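Local coordinates for protein paraflagellar rod component (Trypanosoma brucei, PDB 2Q0X) that is of unknown function but adopts an alpha/beta hydrolase fold and is named as a component of the paraflagellar rod, at residues H87-G99 with Q120-K132. Numbering follows the deposited sequence.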
ATOM      1  N   HIS A  87      -8.451 -12.972  -6.867  1.00 31.63           N
ATOM      2  CA  HIS A  87      -7.123 -13.550  -6.709  1.00 31.14           C
ATOM      3  C   HIS A  87      -6.459 -13.896  -8.039  1.00 30.50           C
ATOM      4  O   HIS A  87      -5.236 -13.864  -8.139  1.00 30.50           O
ATOM      5  CB  HIS A  87      -7.124 -14.746  -5.729  1.00 31.06           C
ATOM      6  CG  HIS A  87      -7.440 -16.067  -6.354  1.00 30.71           C
ATOM      7  ND1 HIS A  87      -8.720 -16.443  -6.699  1.00 29.97           N
ATOM      8  CD2 HIS A  87      -6.645 -17.118  -6.659  1.00 30.34           C
ATOM      9  CE1 HIS A  87      -8.693 -17.653  -7.227  1.00 30.78           C
ATOM     10  NE2 HIS A  87      -7.447 -18.088  -7.205  1.00 30.88           N
ATOM     11  N   ALA A  88      -7.258 -14.212  -9.054  1.00 29.81           N
ATOM     12  CA  ALA A  88      -6.713 -14.508 -10.382  1.00 29.33           C
ATOM     13  C   ALA A  88      -6.040 -13.274 -10.999  1.00 28.77           C
ATOM     14  O   ALA A  88      -5.022 -13.392 -11.679  1.00 28.25           O
ATOM     15  CB  ALA A  88      -7.814 -15.060 -11.320  1.00 29.19           C
ATOM     16  N   HIS A  89      -6.615 -12.095 -10.760  1.00 28.48           N
ATOM     17  CA  HIS A  89      -6.069 -10.858 -11.311  1.00 28.30           C
ATOM     18  C   HIS A  89      -4.839 -10.380 -10.553  1.00 27.89           C
ATOM     19  O   HIS A  89      -3.890  -9.940 -11.179  1.00 27.79           O
ATOM     20  CB  HIS A  89      -7.143  -9.779 -11.382  1.00 28.58           C
ATOM     21  CG  HIS A  89      -8.194 -10.052 -12.418  1.00 28.73           C
ATOM     22  ND1 HIS A  89      -9.107 -11.077 -12.292  1.00 29.17           N
ATOM     23  CD2 HIS A  89      -8.482  -9.432 -13.587  1.00 29.35           C
ATOM     24  CE1 HIS A  89      -9.906 -11.084 -13.347  1.00 29.70           C
ATOM     25  NE2 HIS A  89      -9.549 -10.094 -14.147  1.00 29.56           N
ATOM     26  N   ASP A  90      -4.851 -10.474  -9.223  1.00 27.51           N
ATOM     27  CA  ASP A  90      -3.648 -10.252  -8.415  1.00 27.46           C
ATOM     28  C   ASP A  90      -2.490 -11.139  -8.901  1.00 26.89           C
ATOM     29  O   ASP A  90      -1.378 -10.652  -9.087  1.00 26.33           O
ATOM     30  CB  ASP A  90      -3.907 -10.589  -6.933  1.00 27.87           C
ATOM     31  CG  ASP A  90      -4.371  -9.388  -6.092  1.00 29.40           C
ATOM     32  OD1 ASP A  90      -4.326  -8.218  -6.524  1.00 29.14           O
ATOM     33  OD2 ASP A  90      -4.773  -9.648  -4.936  1.00 32.83           O
ATOM     34  N   ALA A  91      -2.779 -12.441  -9.062  1.00 26.33           N
ATOM     35  CA  ALA A  91      -1.833 -13.438  -9.587  1.00 26.18           C
ATOM     36  C   ALA A  91      -1.247 -13.022 -10.923  1.00 25.80           C
ATOM     37  O   ALA A  91      -0.035 -13.069 -11.115  1.00 25.62           O
ATOM     38  CB  ALA A  91      -2.529 -14.798  -9.751  1.00 25.83           C
ATOM     39  N   GLU A  92      -2.130 -12.612 -11.822  1.00 25.54           N
ATOM     40  CA  GLU A  92      -1.748 -12.105 -13.124  1.00 26.06           C
ATOM     41  C   GLU A  92      -0.799 -10.909 -13.040  1.00 25.52           C
ATOM     42  O   GLU A  92       0.201 -10.871 -13.743  1.00 24.93           O
ATOM     43  CB  GLU A  92      -2.993 -11.744 -13.937  1.00 26.68           C
ATOM     44  CG  GLU A  92      -2.667 -11.286 -15.338  1.00 28.70           C
ATOM     45  CD  GLU A  92      -3.874 -11.234 -16.235  1.00 31.35           C
ATOM     46  OE1 GLU A  92      -4.971 -10.842 -15.751  1.00 33.80           O
ATOM     47  OE2 GLU A  92      -3.715 -11.559 -17.438  1.00 32.81           O
ATOM     48  N   ASP A  93      -1.122  -9.935 -12.188  1.00 25.47           N
ATOM     49  CA  ASP A  93      -0.222  -8.806 -11.916  1.00 25.18           C
ATOM     50  C   ASP A  93       1.141  -9.257 -11.403  1.00 24.58           C
ATOM     51  O   ASP A  93       2.165  -8.746 -11.838  1.00 24.77           O
ATOM     52  CB  ASP A  93      -0.840  -7.852 -10.883  1.00 25.74           C
ATOM     53  CG  ASP A  93      -2.100  -7.200 -11.376  1.00 25.52           C
ATOM     54  OD1 ASP A  93      -2.294  -7.126 -12.593  1.00 26.21           O
ATOM     55  OD2 ASP A  93      -2.905  -6.784 -10.537  1.00 27.19           O
ATOM     56  N   VAL A  94       1.155 -10.216 -10.487  1.00 24.12           N
ATOM     57  CA  VAL A  94       2.413 -10.814 -10.018  1.00 23.68           C
ATOM     58  C   VAL A  94       3.194 -11.521 -11.139  1.00 23.76           C
ATOM     59  O   VAL A  94       4.430 -11.406 -11.201  1.00 23.59           O
ATOM     60  CB  VAL A  94       2.194 -11.731  -8.794  1.00 23.80           C
ATOM     61  CG1 VAL A  94       3.526 -12.357  -8.343  1.00 23.95           C
ATOM     62  CG2 VAL A  94       1.564 -10.899  -7.602  1.00 22.21           C
ATOM     63  N   ASP A  95       2.478 -12.210 -12.038  1.00 23.65           N
ATOM     64  CA  ASP A  95       3.117 -12.881 -13.176  1.00 23.74           C
ATOM     65  C   ASP A  95       3.778 -11.909 -14.147  1.00 23.67           C
ATOM     66  O   ASP A  95       4.855 -12.177 -14.670  1.00 23.01           O
ATOM     67  CB  ASP A  95       2.120 -13.759 -13.923  1.00 23.84           C
ATOM     68  CG  ASP A  95       2.795 -14.932 -14.617  1.00 24.22           C
ATOM     69  OD1 ASP A  95       3.738 -15.515 -14.019  1.00 24.78           O
ATOM     70  OD2 ASP A  95       2.393 -15.243 -15.761  1.00 23.67           O
ATOM     71  N   ASP A  96       3.119 -10.776 -14.368  1.00 24.22           N
ATOM     72  CA  ASP A  96       3.690  -9.656 -15.115  1.00 24.48           C
ATOM     73  C   ASP A  96       4.990  -9.139 -14.473  1.00 23.98           C
ATOM     74  O   ASP A  96       5.937  -8.782 -15.168  1.00 24.14           O
ATOM     75  CB  ASP A  96       2.673  -8.498 -15.226  1.00 24.96           C
ATOM     76  CG  ASP A  96       1.386  -8.890 -15.987  1.00 26.59           C
ATOM     77  OD1 ASP A  96       1.414  -9.898 -16.743  1.00 27.95           O
ATOM     78  OD2 ASP A  96       0.345  -8.182 -15.835  1.00 28.54           O
ATOM     79  N   LEU A  97       5.043  -9.082 -13.149  1.00 23.52           N
ATOM     80  CA  LEU A  97       6.281  -8.680 -12.471  1.00 22.48           C
ATOM     81  C   LEU A  97       7.376  -9.738 -12.676  1.00 21.67           C
ATOM     82  O   LEU A  97       8.519  -9.400 -12.979  1.00 21.08           O
ATOM     83  CB  LEU A  97       6.035  -8.428 -10.976  1.00 22.50           C
ATOM     84  CG  LEU A  97       7.283  -8.122 -10.148  1.00 22.47           C
ATOM     85  CD1 LEU A  97       8.099  -6.964 -10.798  1.00 21.00           C
ATOM     86  CD2 LEU A  97       6.957  -7.882  -8.646  1.00 22.68           C
ATOM     87  N   ILE A  98       7.021 -11.010 -12.528  1.00 20.89           N
ATOM     88  CA  ILE A  98       7.965 -12.092 -12.798  1.00 20.42           C
ATOM     89  C   ILE A  98       8.583 -11.948 -14.197  1.00 20.49           C
ATOM     90  O   ILE A  98       9.801 -12.010 -14.348  1.00 20.58           O
ATOM     91  CB  ILE A  98       7.333 -13.481 -12.608  1.00 20.38           C
ATOM     92  CG1 ILE A  98       6.961 -13.692 -11.133  1.00 20.43           C
ATOM     93  CG2 ILE A  98       8.293 -14.599 -13.077  1.00 19.24           C
ATOM     94  CD1 ILE A  98       6.136 -14.990 -10.872  1.00 19.85           C
ATOM     95  N   GLY A  99       7.743 -11.739 -15.210  1.00 20.36           N
ATOM     96  CA  GLY A  99       8.209 -11.437 -16.541  1.00 20.10           C
ATOM     97  C   GLY A  99       9.187 -10.275 -16.643  1.00 20.13           C
ATOM     98  O   GLY A  99      10.217 -10.367 -17.340  1.00 19.74           O
ATOM     99  N   GLN A 120      -2.598 -17.692  -1.650  1.00 25.43           N
ATOM    100  CA  GLN A 120      -3.675 -17.842  -2.625  1.00 25.20           C
ATOM    101  C   GLN A 120      -3.211 -17.522  -4.040  1.00 25.88           C
ATOM    102  O   GLN A 120      -3.650 -18.154  -5.023  1.00 26.00           O
ATOM    103  CB  GLN A 120      -4.808 -16.883  -2.298  1.00 25.47           C
ATOM    104  CG  GLN A 120      -6.087 -17.125  -3.121  1.00 24.50           C
ATOM    105  CD  GLN A 120      -7.234 -16.258  -2.716  1.00 24.56           C
ATOM    106  OE1 GLN A 120      -7.043 -15.149  -2.226  1.00 23.00           O
ATOM    107  NE2 GLN A 120      -8.462 -16.745  -2.949  1.00 23.54           N
ATOM    108  N   LEU A 121      -2.380 -16.486  -4.147  1.00 26.00           N
ATOM    109  CA  LEU A 121      -1.874 -16.048  -5.428  1.00 26.12           C
ATOM    110  C   LEU A 121      -0.866 -17.040  -5.993  1.00 26.50           C
ATOM    111  O   LEU A 121      -0.795 -17.224  -7.193  1.00 26.12           O
ATOM    112  CB  LEU A 121      -1.251 -14.655  -5.310  1.00 26.14           C
ATOM    113  CG  LEU A 121      -2.134 -13.557  -4.691  1.00 25.75           C
ATOM    114  CD1 LEU A 121      -1.505 -12.191  -4.955  1.00 25.67           C
ATOM    115  CD2 LEU A 121      -3.569 -13.612  -5.204  1.00 25.56           C
ATOM    116  N   VAL A 122      -0.086 -17.677  -5.124  1.00 26.99           N
ATOM    117  CA  VAL A 122       0.952 -18.567  -5.577  1.00 27.55           C
ATOM    118  C   VAL A 122       0.353 -19.806  -6.245  1.00 28.04           C
ATOM    119  O   VAL A 122       0.860 -20.227  -7.279  1.00 27.72           O
ATOM    120  CB  VAL A 122       1.943 -18.927  -4.441  1.00 27.72           C
ATOM    121  CG1 VAL A 122       2.891 -20.077  -4.855  1.00 26.79           C
ATOM    122  CG2 VAL A 122       2.744 -17.692  -4.035  1.00 27.43           C
ATOM    123  N   PHE A 123      -0.727 -20.367  -5.682  1.00 28.40           N
ATOM    124  CA  PHE A 123      -1.330 -21.571  -6.255  1.00 28.85           C
ATOM    125  C   PHE A 123      -1.911 -21.277  -7.631  1.00 29.76           C
ATOM    126  O   PHE A 123      -1.731 -22.061  -8.574  1.00 29.72           O
ATOM    127  CB  PHE A 123      -2.387 -22.196  -5.329  1.00 28.56           C
ATOM    128  CG  PHE A 123      -1.801 -22.857  -4.102  1.00 28.36           C
ATOM    129  CD1 PHE A 123      -1.072 -24.032  -4.219  1.00 26.93           C
ATOM    130  CD2 PHE A 123      -1.956 -22.289  -2.835  1.00 27.36           C
ATOM    131  CE1 PHE A 123      -0.525 -24.644  -3.103  1.00 27.20           C
ATOM    132  CE2 PHE A 123      -1.411 -22.899  -1.716  1.00 27.46           C
ATOM    133  CZ  PHE A 123      -0.699 -24.078  -1.848  1.00 27.69           C
ATOM    134  N   GLU A 124      -2.574 -20.125  -7.735  1.00 30.68           N
ATOM    135  CA  GLU A 124      -3.103 -19.606  -8.994  1.00 31.34           C
ATOM    136  C   GLU A 124      -1.999 -19.328 -10.020  1.00 31.90           C
ATOM    137  O   GLU A 124      -2.116 -19.706 -11.195  1.00 31.85           O
ATOM    138  CB  GLU A 124      -3.901 -18.336  -8.701  1.00 31.46           C
ATOM    139  CG  GLU A 124      -4.631 -17.759  -9.870  1.00 32.43           C
ATOM    140  CD  GLU A 124      -5.679 -18.688 -10.441  1.00 33.82           C
ATOM    141  OE1 GLU A 124      -6.287 -19.490  -9.674  1.00 34.65           O
ATOM    142  OE2 GLU A 124      -5.895 -18.596 -11.670  1.00 35.04           O
ATOM    143  N   LEU A 125      -0.923 -18.688  -9.567  1.00 32.59           N
ATOM    144  CA  LEU A 125       0.257 -18.447 -10.399  1.00 33.25           C
ATOM    145  C   LEU A 125       0.819 -19.738 -10.958  1.00 33.42           C
ATOM    146  O   LEU A 125       0.987 -19.859 -12.149  1.00 33.56           O
ATOM    147  CB  LEU A 125       1.382 -17.735  -9.621  1.00 33.37           C
ATOM    148  CG  LEU A 125       1.525 -16.218  -9.793  1.00 33.72           C
ATOM    149  CD1 LEU A 125       2.646 -15.651  -8.900  1.00 32.83           C
ATOM    150  CD2 LEU A 125       1.785 -15.898 -11.219  1.00 33.19           C
ATOM    151  N   LEU A 126       1.132 -20.675 -10.071  1.00 33.99           N
ATOM    152  CA  LEU A 126       1.789 -21.932 -10.429  1.00 34.50           C
ATOM    153  C   LEU A 126       1.017 -22.797 -11.440  1.00 34.72           C
ATOM    154  O   LEU A 126       1.629 -23.543 -12.193  1.00 34.78           O
ATOM    155  CB  LEU A 126       2.117 -22.747  -9.172  1.00 34.79           C
ATOM    156  CG  LEU A 126       3.489 -22.436  -8.558  1.00 35.60           C
ATOM    157  CD1 LEU A 126       3.715 -20.975  -8.395  1.00 35.79           C
ATOM    158  CD2 LEU A 126       3.614 -23.089  -7.228  1.00 36.35           C
ATOM    159  N   GLU A 127      -0.308 -22.677 -11.476  1.00 34.92           N
ATOM    160  CA  GLU A 127      -1.096 -23.376 -12.464  1.00 35.32           C
ATOM    161  C   GLU A 127      -1.215 -22.618 -13.789  1.00 34.25           C
ATOM    162  O   GLU A 127      -1.364 -23.251 -14.824  1.00 34.17           O
ATOM    163  CB  GLU A 127      -2.469 -23.789 -11.913  1.00 35.65           C
ATOM    164  CG  GLU A 127      -3.487 -22.677 -11.659  1.00 37.43           C
ATOM    165  CD  GLU A 127      -4.908 -23.225 -11.375  1.00 37.83           C
ATOM    166  OE1 GLU A 127      -5.919 -22.572 -11.795  1.00 40.35           O
ATOM    167  OE2 GLU A 127      -5.007 -24.310 -10.734  1.00 41.42           O
ATOM    168  N   ASN A 128      -1.111 -21.287 -13.771  1.00 33.21           N
ATOM    169  CA  ASN A 128      -1.346 -20.469 -14.971  1.00 32.27           C
ATOM    170  C   ASN A 128      -0.183 -19.569 -15.440  1.00 31.12           C
ATOM    171  O   ASN A 128      -0.341 -18.839 -16.422  1.00 30.91           O
ATOM    172  CB  ASN A 128      -2.581 -19.578 -14.747  1.00 32.53           C
ATOM    173  CG  ASN A 128      -3.883 -20.373 -14.679  1.00 33.38           C
ATOM    174  OD1 ASN A 128      -4.181 -21.189 -15.555  1.00 33.74           O
ATOM    175  ND2 ASN A 128      -4.660 -20.138 -13.624  1.00 34.19           N
ATOM    176  N   SER A 129       0.963 -19.588 -14.760  1.00 29.59           N
ATOM    177  CA  SER A 129       2.049 -18.673 -15.120  1.00 28.35           C
ATOM    178  C   SER A 129       2.532 -18.841 -16.574  1.00 27.72           C
ATOM    179  O   SER A 129       2.610 -19.956 -17.088  1.00 27.88           O
ATOM    180  CB  SER A 129       3.244 -18.848 -14.193  1.00 28.07           C
ATOM    181  OG  SER A 129       4.276 -17.924 -14.502  1.00 26.55           O
ATOM    182  N   ALA A 130       2.864 -17.725 -17.218  1.00 26.78           N
ATOM    183  CA  ALA A 130       3.580 -17.754 -18.492  1.00 26.40           C
ATOM    184  C   ALA A 130       5.065 -18.025 -18.284  1.00 26.00           C
ATOM    185  O   ALA A 130       5.809 -18.047 -19.254  1.00 25.18           O
ATOM    186  CB  ALA A 130       3.396 -16.426 -19.243  1.00 26.47           C
ATOM    187  N   HIS A 131       5.485 -18.215 -17.020  1.00 25.68           N
ATOM    188  CA  HIS A 131       6.891 -18.243 -16.633  1.00 25.53           C
ATOM    189  C   HIS A 131       7.239 -19.408 -15.717  1.00 25.56           C
ATOM    190  O   HIS A 131       8.236 -19.355 -14.998  1.00 25.26           O
ATOM    191  CB  HIS A 131       7.267 -16.919 -15.947  1.00 25.56           C
ATOM    192  CG  HIS A 131       6.889 -15.700 -16.739  1.00 25.83           C
ATOM    193  ND1 HIS A 131       5.886 -14.839 -16.353  1.00 26.32           N
ATOM    194  CD2 HIS A 131       7.363 -15.218 -17.906  1.00 25.46           C
ATOM    195  CE1 HIS A 131       5.772 -13.870 -17.242  1.00 26.26           C
ATOM    196  NE2 HIS A 131       6.652 -14.082 -18.200  1.00 26.27           N
ATOM    197  N   LYS A 132       6.428 -20.459 -15.754  1.00 25.88           N
ATOM    198  CA  LYS A 132       6.573 -21.608 -14.863  1.00 26.52           C
ATOM    199  C   LYS A 132       7.974 -22.248 -14.851  1.00 26.51           C
ATOM    200  O   LYS A 132       8.370 -22.810 -13.825  1.00 26.48           O
ATOM    201  CB  LYS A 132       5.579 -22.719 -15.249  1.00 26.66           C
ATOM    202  CG  LYS A 132       4.107 -22.407 -15.014  1.00 27.27           C
ATOM    203  CD  LYS A 132       3.266 -23.650 -15.270  1.00 27.67           C
ATOM    204  CE  LYS A 132       1.843 -23.294 -15.736  1.00 29.14           C
ATOM    205  NZ  LYS A 132       1.018 -24.531 -15.916  1.00 29.57           N
TER
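OD1 of Asp-95, on helix 87-104, is held by Ser-129 OG (2.5 Å) and, more weakly, by His-131 ND1, both from the turn after helix 119-128, which joins two helices on one side of the central sheet of this alpha/beta hydrolase fold. Ser-129 OG meets OD1 on the syn side, though 23° out of the carboxylate plane, while OD1 lies at the edge of the His-131 ring and in its plane. OD2 offers its syn lone pair to Ala-130 N at 2.9 Å, a nearly straight bond. Ser-129 OG is used twice, since it also accepts from His-131 N, closing an ST turn. The axes of segments 87-99 and 120-128 cross at -67°, and two leucines of helix 119-128 fill holes in the other helix. Leu-121 sits among His-87, Asp-90, Ala-91 and Val-94, its CD2 3.4 Å from His-87 O. Leu-125 enters among Ala-91, Val-94, Asp-95 and Ile-98, where CD1 presses tightly on Val-94 CG1 (3.5 Å). Leu-121 and Leu-125 also touch sheet residues Val-44 and Leu-112, respectively. At the other end His-87, with CG between its backbone N and carbonyl carbon (chi1 87°), turns a ring face to Gln-120 NE2, ring and amide planes nearly parallel; Arg-191 hydrogen-bonds the amide's OE1. His-87 NE2 bonds weakly to Glu-124 OE1. Beyond Asp-95, Gly-99 CA lies over a face of the His-131 ring, 3.8 Å from its centroid.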